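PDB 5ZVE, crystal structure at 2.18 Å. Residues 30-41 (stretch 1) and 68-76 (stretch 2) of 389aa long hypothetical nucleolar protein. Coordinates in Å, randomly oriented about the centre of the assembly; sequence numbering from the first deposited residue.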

# COMPACT_ATOMS: atom_id res chain seq x y z
N ARG A 30 1.19 -1.01 13.96
CA ARG A 30 0.93 0.34 14.44
C ARG A 30 1.99 1.33 13.94
O ARG A 30 1.78 2.53 13.97
N GLU A 31 3.11 0.80 13.46
CA GLU A 31 4.24 1.62 13.03
C GLU A 31 4.36 1.67 11.51
O GLU A 31 3.90 0.75 10.82
N PRO A 32 4.99 2.73 10.98
CA PRO A 32 5.27 2.78 9.54
C PRO A 32 6.26 1.69 9.16
O PRO A 32 6.97 1.18 10.03
N VAL A 33 6.31 1.34 7.88
CA VAL A 33 7.24 0.30 7.43
C VAL A 33 8.66 0.75 7.75
O VAL A 33 8.98 1.94 7.70
N GLU A 34 9.50 -0.21 8.14
CA GLU A 34 10.88 0.08 8.50
C GLU A 34 11.69 0.39 7.25
O GLU A 34 12.61 1.21 7.28
N HIS A 35 11.35 -0.29 6.15
CA HIS A 35 12.00 -0.05 4.86
C HIS A 35 10.99 0.52 3.88
O HIS A 35 10.05 -0.16 3.46
N TYR A 36 11.18 1.78 3.51
CA TYR A 36 10.24 2.48 2.64
C TYR A 36 10.69 2.37 1.19
O TYR A 36 11.68 2.99 0.78
N TYR A 37 9.95 1.58 0.41
CA TYR A 37 10.37 1.21 -0.94
C TYR A 37 9.78 2.13 -2.02
O TYR A 37 8.68 2.67 -1.86
N ILE A 38 10.52 2.29 -3.10
CA ILE A 38 10.03 2.96 -4.29
C ILE A 38 10.38 2.11 -5.50
O ILE A 38 11.33 1.33 -5.46
N ARG A 39 9.62 2.26 -6.58
CA ARG A 39 9.97 1.56 -7.80
C ARG A 39 10.70 2.48 -8.76
O ARG A 39 10.22 3.56 -9.07
N VAL A 40 11.86 2.05 -9.22
CA VAL A 40 12.56 2.78 -10.28
C VAL A 40 11.81 2.61 -11.59
O VAL A 40 11.59 1.48 -12.04
N ASN A 41 11.41 3.72 -12.19
CA ASN A 41 10.73 3.66 -13.48
C ASN A 41 11.75 3.51 -14.60
O ASN A 41 12.21 4.49 -15.17
N PRO A 68 15.83 -5.64 -8.99
CA PRO A 68 16.70 -4.66 -9.65
C PRO A 68 16.03 -3.30 -9.83
O PRO A 68 16.73 -2.31 -10.03
N GLU A 69 14.71 -3.24 -9.75
CA GLU A 69 14.03 -1.95 -9.83
C GLU A 69 13.66 -1.42 -8.44
O GLU A 69 12.95 -0.42 -8.33
N GLY A 70 14.13 -2.08 -7.39
CA GLY A 70 13.78 -1.69 -6.04
C GLY A 70 14.79 -0.83 -5.30
O GLY A 70 15.98 -1.15 -5.25
N LEU A 71 14.32 0.27 -4.71
CA LEU A 71 15.13 1.09 -3.81
C LEU A 71 14.34 1.33 -2.55
O LEU A 71 13.12 1.48 -2.61
N TYR A 72 15.01 1.38 -1.41
CA TYR A 72 14.29 1.66 -0.18
C TYR A 72 15.04 2.62 0.73
O TYR A 72 16.26 2.76 0.65
N PHE A 73 14.29 3.30 1.59
CA PHE A 73 14.86 4.22 2.56
C PHE A 73 14.61 3.68 3.95
O PHE A 73 13.55 3.13 4.24
N VAL A 74 15.61 3.80 4.81
CA VAL A 74 15.48 3.29 6.16
C VAL A 74 14.69 4.31 6.99
O VAL A 74 14.96 5.51 6.94
N ARG A 75 13.73 3.81 7.75
CA ARG A 75 12.87 4.64 8.57
C ARG A 75 13.59 5.14 9.82
O ARG A 75 14.46 4.45 10.35
N GLU A 76 13.24 6.34 10.27
CA GLU A 76 13.80 6.89 11.50
C GLU A 76 12.74 6.90 12.60
O GLU A 76 11.58 7.24 12.35

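Two antiparallel strands joined by backbone hydrogen bonds, with aromatic side chains gathered on one face, aliphatic and aromatic ones on the other, and an arginine clasp at one end, make this contact a compact example of how a β-ladder sorts its side chains. The backbone sets the pattern. Tyr36 and Phe73 exchange two hydrogen bonds, Tyr36 N to Phe73 O and Phe73 N to Tyr36 O, each 2.8 Å, and Ile38 with Leu71 forms the next such pair; between them Tyr37 and Tyr72 form a non-hydrogen-bonded pair, and because successive residues of a strand point to opposite sides of the sheet, their side chains lie on the other face.

That face carries His35, Tyr37, Arg39, Tyr72 and Val74. Tyr72, in the p rotamer, lays its ring against His35 (m) in an offset stack, centroids 4.2 Å apart and planes only 14° from parallel, with His35 ND1 3.5 Å from Tyr72 CE1. Tyr37, chi1 -88°, receives Tyr72 differently: Tyr72 CB stands 3.4 Å from the centroid of the Tyr37 ring, almost exactly on its normal, a CH-π contact. The two tyrosine rings themselves meet obliquely, Tyr37 CZ lying 3.5 Å from Tyr72 CD2. The close approach of the backbones here, with Tyr37 CA 4.0 Å from Tyr72 CA, accompanies this tight packing. Gly70, opposite Arg39, contributes no side chain; Arg39 (t) instead brings its CG to 4.1 Å from Glu69 CG, while its guanidinium is hydrogen-bonded elsewhere in the structure.

Tyr36, Ile38, Leu71 and Phe73 occupy the reverse face. Ile38 adopts p at chi1 and t at chi2, which extends CD1 to the edge of the Phe73 ring, 3.9 Å from Phe73 CE1, while Ile38 CG1 rests 3.8 Å from Leu71 CB. Phe73 (m) also meets Tyr36 (t), Tyr36 CD2 to Phe73 CD1 being 4.3 Å. Val40 (t) points toward the partner stretch and extends this apolar patch, its CG2 3.9 Å from Leu71 CD1.

Beyond the strands, Arg75 shows how a single long side chain can bind a loop. From a t chi1 it reaches back over stretch 1, and its NH2 donates to Pro32 O at 2.7 Å and to Glu31 OE1 at 2.9 Å, the latter bond forming part of a salt bridge; both acceptors lie near the guanidinium plane, where N-H groups can address them. Glu34 behaves otherwise: its OE2 is 3.6 Å from Arg75 NH2 but well out of that plane, so charge alone links them, and Glu34 CG covers one guanidinium face.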

# COMPACT_ATOMS: atom_id res chain seq x y z
CB ARG A 30 0.88 0.38 15.97
CG ARG A 30 0.22 1.63 16.54
CD ARG A 30 -1.14 1.30 17.08
NE ARG A 30 -1.97 2.48 17.35
CZ ARG A 30 -2.03 3.12 18.51
NH1 ARG A 30 -1.30 2.72 19.55
NH2 ARG A 30 -2.84 4.16 18.64
CB GLU A 31 5.54 1.09 13.64
CG GLU A 31 5.49 0.79 15.13
CD GLU A 31 6.79 0.17 15.63
OE1 GLU A 31 7.68 -0.10 14.80
OE2 GLU A 31 6.91 -0.05 16.85
CB PRO A 32 5.88 4.17 9.34
CG PRO A 32 5.52 4.95 10.57
CD PRO A 32 5.44 3.95 11.67
CB VAL A 33 7.09 -0.01 5.93
CG1 VAL A 33 5.67 -0.50 5.63
CG2 VAL A 33 7.43 1.20 5.08
CB GLU A 34 11.50 -1.10 9.26
CG GLU A 34 10.88 -1.38 10.63
CD GLU A 34 9.54 -2.11 10.56
OE1 GLU A 34 9.05 -2.41 9.45
OE2 GLU A 34 8.98 -2.41 11.64
CB HIS A 35 12.61 -1.34 4.31
CG HIS A 35 13.85 -1.79 5.02
ND1 HIS A 35 14.58 -2.89 4.63
CD2 HIS A 35 14.47 -1.29 6.12
CE1 HIS A 35 15.61 -3.04 5.45
NE2 HIS A 35 15.56 -2.09 6.36
CB TYR A 36 10.12 3.94 3.06
CG TYR A 36 9.05 4.71 2.32
CD1 TYR A 36 7.71 4.35 2.42
CD2 TYR A 36 9.38 5.79 1.51
CE1 TYR A 36 6.73 5.05 1.75
CE2 TYR A 36 8.40 6.49 0.82
CZ TYR A 36 7.08 6.12 0.95
OH TYR A 36 6.11 6.82 0.27
CB TYR A 37 9.98 -0.24 -1.24
CG TYR A 37 11.00 -1.27 -0.83
CD1 TYR A 37 11.01 -1.81 0.45
CD2 TYR A 37 11.96 -1.72 -1.73
CE1 TYR A 37 11.95 -2.76 0.82
CE2 TYR A 37 12.90 -2.67 -1.37
CZ TYR A 37 12.89 -3.18 -0.09
OH TYR A 37 13.83 -4.12 0.27
CB ILE A 38 10.62 4.36 -4.47
CG1 ILE A 38 12.14 4.27 -4.70
CG2 ILE A 38 10.30 5.23 -3.26
CD1 ILE A 38 12.82 5.60 -4.93
CB ARG A 39 8.73 0.97 -8.48
CG ARG A 39 9.07 0.13 -9.71
CD ARG A 39 7.84 -0.43 -10.41
NE ARG A 39 7.16 0.57 -11.24
CZ ARG A 39 5.94 1.04 -11.02
NH1 ARG A 39 5.23 0.60 -9.99
NH2 ARG A 39 5.42 1.95 -11.83
CB VAL A 40 14.01 2.29 -10.46
CG1 VAL A 40 14.71 3.11 -11.52
CG2 VAL A 40 14.75 2.34 -9.13
CB ASN A 41 9.88 4.91 -13.71
CG ASN A 41 9.16 4.88 -15.04
OD1 ASN A 41 9.06 3.84 -15.68
ND2 ASN A 41 8.64 6.03 -15.47
CB PRO A 68 17.02 -5.31 -11.01
CG PRO A 68 16.06 -6.44 -11.15
CD PRO A 68 15.69 -6.88 -9.77
CB GLU A 69 12.78 -2.05 -10.71
CG GLU A 69 11.68 -2.96 -10.17
CD GLU A 69 11.84 -4.41 -10.60
OE1 GLU A 69 12.90 -5.00 -10.30
OE2 GLU A 69 10.91 -4.95 -11.23
CB LEU A 71 15.51 2.43 -4.45
CG LEU A 71 16.58 2.46 -5.53
CD1 LEU A 71 16.67 3.84 -6.13
CD2 LEU A 71 17.91 2.04 -4.97
CB TYR A 72 13.96 0.36 0.57
CG TYR A 72 15.15 -0.37 1.15
CD1 TYR A 72 15.61 -0.07 2.43
CD2 TYR A 72 15.82 -1.36 0.43
CE1 TYR A 72 16.70 -0.72 2.98
CE2 TYR A 72 16.91 -2.02 0.97
CZ TYR A 72 17.34 -1.69 2.24
OH TYR A 72 18.43 -2.34 2.79
CB PHE A 73 14.25 5.61 2.41
CG PHE A 73 14.36 6.19 1.03
CD1 PHE A 73 13.42 5.88 0.05
CD2 PHE A 73 15.41 7.03 0.69
CE1 PHE A 73 13.53 6.40 -1.22
CE2 PHE A 73 15.52 7.56 -0.58
CZ PHE A 73 14.58 7.24 -1.54
CB VAL A 74 16.84 3.01 6.81
CG1 VAL A 74 16.66 2.54 8.24
CG2 VAL A 74 17.60 1.96 6.01
CB ARG A 75 11.61 3.85 8.94
CG ARG A 75 10.69 4.53 9.93
CD ARG A 75 10.71 3.77 11.24
NE ARG A 75 9.61 2.84 11.36
CZ ARG A 75 9.54 1.87 12.26
NH1 ARG A 75 10.53 1.67 13.12
NH2 ARG A 75 8.47 1.08 12.31
CB GLU A 76 14.32 8.31 11.25
CG GLU A 76 15.47 8.37 10.25
CD GLU A 76 15.89 9.79 9.90
OE1 GLU A 76 15.27 10.74 10.42
OE2 GLU A 76 16.82 9.95 9.09